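PDB 2QMA: diaminobutyrate-pyruvate transaminase and L-2,4-diaminobutyrate decarboxylase from Vibrio parahaemolyticus, which probably uses pyridoxal 5'-phosphate for transamination and carbon-carbon bond cleavage, this chain being its C-terminal decarboxylase domain. Local coordinates for residues G298-L303 / H324-Q329; L303-S308 / M395-L400. One frame throughout, in Å; residues are numbered along the deposited sequence.

Contact 1: G298-L303 / H324-Q329; sequences GGALIL and HKLFYQ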
loop_
_atom_site.group_PDB
_atom_site.type_symbol
_atom_site.label_atom_id
_atom_site.label_comp_id
_atom_site.label_asym_id
_atom_site.label_seq_id
_atom_site.Cartn_x
_atom_site.Cartn_y
_atom_site.Cartn_z
ATOM N N GLY A 298 10.773 6.782 -15.791
ATOM C CA GLY A 298 11.664 7.878 -16.178
ATOM C C GLY A 298 11.398 9.220 -15.519
ATOM O O GLY A 298 12.097 10.208 -15.782
ATOM N N GLY A 299 10.400 9.263 -14.644
ATOM C CA GLY A 299 10.127 10.471 -13.863
ATOM C C GLY A 299 11.366 10.906 -13.100
ATOM O O GLY A 299 11.576 12.101 -12.936
ATOM N N ALA A 300 12.203 9.936 -12.693
ATOM C CA ALA A 300 13.449 10.233 -11.938
ATOM C C ALA A 300 14.417 11.143 -12.694
ATOM O O ALA A 300 15.221 11.869 -12.079
ATOM C CB ALA A 300 14.163 8.915 -11.481
ATOM N N LEU A 301 14.334 11.136 -14.019
ATOM C CA LEU A 301 15.252 11.957 -14.820
ATOM C C LEU A 301 15.070 13.471 -14.608
ATOM O O LEU A 301 15.891 14.280 -15.048
ATOM C CB LEU A 301 15.096 11.620 -16.288
ATOM C CG LEU A 301 15.497 10.217 -16.707
ATOM C CD1 LEU A 301 15.399 10.182 -18.255
ATOM C CD2 LEU A 301 16.949 9.823 -16.206
ATOM N N ILE A 302 13.966 13.853 -13.967
ATOM C CA ILE A 302 13.759 15.242 -13.559
ATOM C C ILE A 302 14.964 15.793 -12.757
ATOM O O ILE A 302 15.245 17.005 -12.806
ATOM C CB ILE A 302 12.434 15.418 -12.763
ATOM C CG1 ILE A 302 11.894 16.844 -12.931
ATOM C CG2 ILE A 302 12.598 14.947 -11.286
ATOM C CD1 ILE A 302 11.268 17.091 -14.294
ATOM N N LEU A 303 15.688 14.898 -12.077
ATOM C CA LEU A 303 16.830 15.305 -11.234
ATOM C C LEU A 303 18.184 15.259 -11.944
ATOM O O LEU A 303 19.212 15.708 -11.370
ATOM C CB LEU A 303 16.946 14.431 -9.979
ATOM C CG LEU A 303 15.768 14.409 -9.011
ATOM C CD1 LEU A 303 16.056 13.451 -7.813
ATOM C CD2 LEU A 303 15.362 15.830 -8.573
ATOM N N HIS A 324 9.994 3.862 -5.666
ATOM C CA HIS A 324 10.538 2.553 -5.463
ATOM C C HIS A 324 11.020 1.942 -6.751
ATOM O O HIS A 324 11.289 0.756 -6.805
ATOM C CB HIS A 324 9.586 1.617 -4.681
ATOM C CG HIS A 324 8.237 1.450 -5.299
ATOM N ND1 HIS A 324 8.038 0.854 -6.529
ATOM C CD2 HIS A 324 7.006 1.736 -4.819
ATOM C CE1 HIS A 324 6.743 0.797 -6.788
ATOM N NE2 HIS A 324 6.096 1.337 -5.771
ATOM N N LYS A 325 11.115 2.754 -7.797
ATOM C CA LYS A 325 11.843 2.348 -8.982
ATOM C C LYS A 325 13.220 3.068 -8.980
ATOM O O LYS A 325 14.119 2.724 -8.180
ATOM C CB LYS A 325 11.007 2.555 -10.268
ATOM C CG LYS A 325 9.853 1.538 -10.410
ATOM C CD LYS A 325 8.923 1.880 -11.562
ATOM C CE LYS A 325 8.033 0.730 -11.976
ATOM N NZ LYS A 325 6.888 0.363 -11.103
ATOM N N LEU A 326 13.387 4.073 -9.828
ATOM C CA LEU A 326 14.706 4.635 -10.041
ATOM C C LEU A 326 15.151 5.591 -8.928
ATOM O O LEU A 326 16.317 5.995 -8.876
ATOM C CB LEU A 326 14.704 5.337 -11.400
ATOM C CG LEU A 326 15.928 5.549 -12.272
ATOM C CD1 LEU A 326 16.881 4.356 -12.375
ATOM C CD2 LEU A 326 15.450 6.095 -13.658
ATOM N N PHE A 327 14.246 5.941 -8.015
ATOM C CA PHE A 327 14.665 6.705 -6.810
ATOM C C PHE A 327 15.199 5.810 -5.667
ATOM O O PHE A 327 15.590 6.309 -4.597
ATOM C CB PHE A 327 13.514 7.517 -6.242
ATOM C CG PHE A 327 13.082 8.724 -7.076
ATOM C CD1 PHE A 327 13.486 10.024 -6.730
ATOM C CD2 PHE A 327 12.171 8.563 -8.132
ATOM C CE1 PHE A 327 13.021 11.148 -7.456
ATOM C CE2 PHE A 327 11.723 9.649 -8.857
ATOM C CZ PHE A 327 12.134 10.955 -8.512
ATOM N N TYR A 328 15.194 4.499 -5.893
ATOM C CA TYR A 328 15.767 3.506 -4.955
ATOM C C TYR A 328 15.110 3.361 -3.578
ATOM O O TYR A 328 15.702 2.780 -2.661
ATOM C CB TYR A 328 17.246 3.821 -4.744
ATOM C CG TYR A 328 18.008 3.954 -6.038
ATOM C CD1 TYR A 328 18.214 2.841 -6.867
ATOM C CD2 TYR A 328 18.610 5.168 -6.387
ATOM C CE1 TYR A 328 18.964 2.940 -8.046
ATOM C CE2 TYR A 328 19.392 5.275 -7.585
ATOM C CZ TYR A 328 19.536 4.150 -8.401
ATOM O OH TYR A 328 20.264 4.235 -9.562
ATOM N N GLN A 329 13.894 3.888 -3.429
ATOM C CA GLN A 329 13.164 3.736 -2.181
ATOM C C GLN A 329 12.614 2.305 -2.059
ATOM O O GLN A 329 12.310 1.674 -3.072
ATOM C CB GLN A 329 12.022 4.789 -2.092
ATOM C CG GLN A 329 12.561 6.230 -2.299
ATOM C CD GLN A 329 13.732 6.565 -1.353
ATOM O OE1 GLN A 329 13.527 6.810 -0.164
ATOM N NE2 GLN A 329 14.957 6.543 -1.879
#
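A300 is the bump of this contact and L326 and F327 form the hollow that takes it. Its methyl group enters between the two side chains. A300 CB lies 3.6 Å from L326 CB, and CG and CD2 of the same leucine also border it. On the other wall the methyl sits over one face of the F327 ring, A300 CB 4.1 Å from the ring centroid and 29° off the normal, a CH-pi contact displaced toward CE2. The backbone follows the methyl in, A300 CA coming to 3.6 Å from F327 CE2. F327 CG is anti to its carbonyl carbon (chi1 -71°), beside the backbone N, and the ring beyond it meets the 3-10 turn. Farther along this short turn, 299-303, L303 crosses the phenyl group at about a right angle and brings CD1 to 3.8 Å from F327 CE1. The segment carrying both walls is folded by the type I turn K325-Y328, closed by Y328 N to K325 O, and Q329 NE2 donates to F327 O over 2.8 Å, lying 34° off that carbonyl's plane. Y396 of helix 389-411 also packs on A300, and F323 meets the F327 ring edge-to-face. K325, predicted to carry the cofactor as a Schiff base but without it here, turns its chain end away from the 3-10 turn and makes a salt bridge with D322. The contact itself is apolar and largely buried, which implies that shape and dispersion hold the loop following the predicted cofactor lysine against the 3-10 turn.

Contact 2: L303-S308 / M395-L400; sequences LSSHKS and MYDHLL
D397 grips S305 with both carboxylate oxygens. OD1 accepts the backbone N-H of S305 over 2.9 Å through its syn lone pair, at an N-H...O angle of 154°, while OD2 takes the hydroxyl S305 OG at 2.8 Å from above the carboxylate plane. D397 CG is anti to its carbonyl carbon, and the carboxylate beyond it reaches the loop. OD1 also lies at the rim of the H306 imidazole, 3.3 Å from H306 CD2, with ring and carboxylate planes 74° apart. About one turn along the helix, L400 meets H306 tip to tip: CD2 sits almost over the ring centre, 3.6 Å from the centroid and 10° off the normal, a CH-pi contact. A water in the plane of the same ring bonds H306 NE2 (2.8 Å) and donates to D397 O. Deeper in, S304 CB packs 3.9 Å from Y396 CB. The next shell shapes the loop: S304 OG accepts from H306 N in an ST turn and also bonds L301 O, which ties this bend to the preceding 3-10 turn. Y396 OH points past the contact, to L326. The type I turn S304-K307, between strands 290-295 and 318-322, thus meets the flank of helix 389-411; the mixed seven-stranded sheet to which those strands belong, with 334-338 antiparallel to its neighbours, is that of the large domain of fold-type I pyridoxal-phosphate enzymes.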
loop_
_atom_site.group_PDB
_atom_site.type_symbol
_atom_site.label_atom_id
_atom_site.label_comp_id
_atom_site.label_asym_id
_atom_site.label_seq_id
_atom_site.Cartn_x
_atom_site.Cartn_y
_atom_site.Cartn_z
ATOM N N LEU A 303 15.688 14.898 -12.077
ATOM C CA LEU A 303 16.830 15.305 -11.234
ATOM C C LEU A 303 18.184 15.259 -11.944
ATOM O O LEU A 303 19.212 15.708 -11.370
ATOM C CB LEU A 303 16.946 14.431 -9.979
ATOM C CG LEU A 303 15.768 14.409 -9.011
ATOM C CD1 LEU A 303 16.056 13.451 -7.813
ATOM C CD2 LEU A 303 15.362 15.830 -8.573
ATOM N N SER A 304 18.178 14.758 -13.176
ATOM C CA SER A 304 19.400 14.507 -13.923
ATOM C C SER A 304 19.681 15.571 -14.990
ATOM O O SER A 304 18.890 16.520 -15.196
ATOM C CB SER A 304 19.286 13.170 -14.658
ATOM O OG SER A 304 18.496 13.361 -15.851
ATOM N N SER A 305 20.782 15.359 -15.702
ATOM C CA SER A 305 21.193 16.221 -16.836
ATOM C C SER A 305 20.285 16.051 -18.039
ATOM O O SER A 305 20.439 16.764 -19.044
ATOM C CB SER A 305 22.629 15.880 -17.283
ATOM O OG SER A 305 23.509 16.339 -16.282
ATOM N N HIS A 306 19.355 15.106 -17.937
ATOM C CA HIS A 306 18.490 14.728 -19.064
ATOM C C HIS A 306 17.040 15.135 -18.810
ATOM O O HIS A 306 16.117 14.664 -19.496
ATOM C CB HIS A 306 18.584 13.230 -19.304
ATOM C CG HIS A 306 19.972 12.773 -19.599
ATOM N ND1 HIS A 306 20.478 12.716 -20.882
ATOM C CD2 HIS A 306 20.974 12.385 -18.777
ATOM C CE1 HIS A 306 21.729 12.283 -20.836
ATOM N NE2 HIS A 306 22.058 12.086 -19.569
ATOM N N LYS A 307 16.863 16.012 -17.819
ATOM C CA LYS A 307 15.565 16.617 -17.511
ATOM C C LYS A 307 14.811 17.082 -18.770
ATOM O O LYS A 307 13.579 16.910 -18.873
ATOM C CB LYS A 307 15.754 17.773 -16.528
ATOM C CG LYS A 307 14.455 18.371 -15.969
ATOM C CD LYS A 307 14.674 19.721 -15.264
ATOM C CE LYS A 307 13.311 20.373 -15.005
ATOM N NZ LYS A 307 13.429 21.532 -14.076
ATOM N N SER A 308 15.539 17.669 -19.722
ATOM C CA SER A 308 14.950 18.116 -21.004
ATOM C C SER A 308 14.099 17.074 -21.744
ATOM O O SER A 308 13.165 17.416 -22.441
ATOM C CB SER A 308 16.038 18.646 -21.944
ATOM O OG SER A 308 16.968 17.609 -22.257
HETATM N N MSE A 395 23.810 9.828 -10.525
HETATM C CA MSE A 395 23.630 8.389 -10.730
HETATM C C MSE A 395 22.915 8.109 -12.046
HETATM O O MSE A 395 23.261 7.174 -12.775
HETATM C CB MSE A 395 22.874 7.750 -9.551
HETATM C CG MSE A 395 23.621 7.846 -8.209
HETATM SE SE MSE A 395 22.653 7.125 -6.744
HETATM C CE MSE A 395 23.628 7.873 -5.271
ATOM N N TYR A 396 21.910 8.927 -12.356
ATOM C CA TYR A 396 21.082 8.681 -13.548
ATOM C C TYR A 396 21.865 9.011 -14.806
ATOM O O TYR A 396 21.769 8.265 -15.777
ATOM C CB TYR A 396 19.749 9.455 -13.507
ATOM C CG TYR A 396 18.957 9.219 -12.247
ATOM C CD1 TYR A 396 18.983 7.980 -11.618
ATOM C CD2 TYR A 396 18.198 10.244 -11.667
ATOM C CE1 TYR A 396 18.292 7.758 -10.412
ATOM C CE2 TYR A 396 17.464 10.026 -10.476
ATOM C CZ TYR A 396 17.520 8.785 -9.853
ATOM O OH TYR A 396 16.801 8.572 -8.682
ATOM N N ASP A 397 22.626 10.107 -14.780
ATOM C CA ASP A 397 23.567 10.458 -15.884
ATOM C C ASP A 397 24.475 9.248 -16.174
ATOM O O ASP A 397 24.650 8.830 -17.314
ATOM C CB ASP A 397 24.409 11.682 -15.515
ATOM C CG ASP A 397 23.572 12.971 -15.419
ATOM O OD1 ASP A 397 22.373 12.955 -15.838
ATOM O OD2 ASP A 397 24.100 13.998 -14.946
ATOM N N HIS A 398 25.037 8.695 -15.108
ATOM C CA HIS A 398 25.862 7.475 -15.177
ATOM C C HIS A 398 25.165 6.273 -15.831
ATOM O O HIS A 398 25.733 5.578 -16.704
ATOM C CB HIS A 398 26.328 7.090 -13.782
ATOM C CG HIS A 398 26.974 5.747 -13.743
ATOM N ND1 HIS A 398 26.332 4.622 -13.267
ATOM C CD2 HIS A 398 28.169 5.332 -14.221
ATOM C CE1 HIS A 398 27.134 3.580 -13.393
ATOM N NE2 HIS A 398 28.258 3.986 -13.969
ATOM N N LEU A 399 23.938 6.019 -15.380
ATOM C CA LEU A 399 23.191 4.879 -15.819
ATOM C C LEU A 399 22.930 5.005 -17.305
ATOM O O LEU A 399 23.054 4.027 -18.008
ATOM C CB LEU A 399 21.877 4.754 -15.046
ATOM C CG LEU A 399 21.917 4.257 -13.594
ATOM C CD1 LEU A 399 20.519 4.275 -12.974
ATOM C CD2 LEU A 399 22.522 2.852 -13.527
ATOM N N LEU A 400 22.578 6.211 -17.780
ATOM C CA LEU A 400 22.288 6.407 -19.202
ATOM C C LEU A 400 23.546 6.209 -20.026
ATOM O O LEU A 400 23.526 5.549 -21.092
ATOM C CB LEU A 400 21.692 7.807 -19.468
ATOM C CG LEU A 400 20.141 7.829 -19.380
ATOM C CD1 LEU A 400 19.646 7.353 -18.034
ATOM C CD2 LEU A 400 19.529 9.230 -19.719
HETATM O O HOH W 1 24.466 10.595 -19.374
#

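From the N terminus, the chain leaves strand 290-295 and passes through 298-303 and straight on into 303-308, L303 serving both contacts. It then runs through strand 318-322 to 324-329, where contact 1 closes a loop of 20 intervening residues. After strand 334-338, an unmodelled stretch (350-369) and helix 377-386 it reaches helix 389-411, and contact 2 closes a longer loop of 86 residues. The segments alternate along the chain, so the loops cross. Y396 bridges them: its OH probably hydrogen-bonds L326 O at 2.6 Å. Together the contacts tie two loops of the large mixed sheet, one holding the predicted cofactor lysine, to helix 389-411.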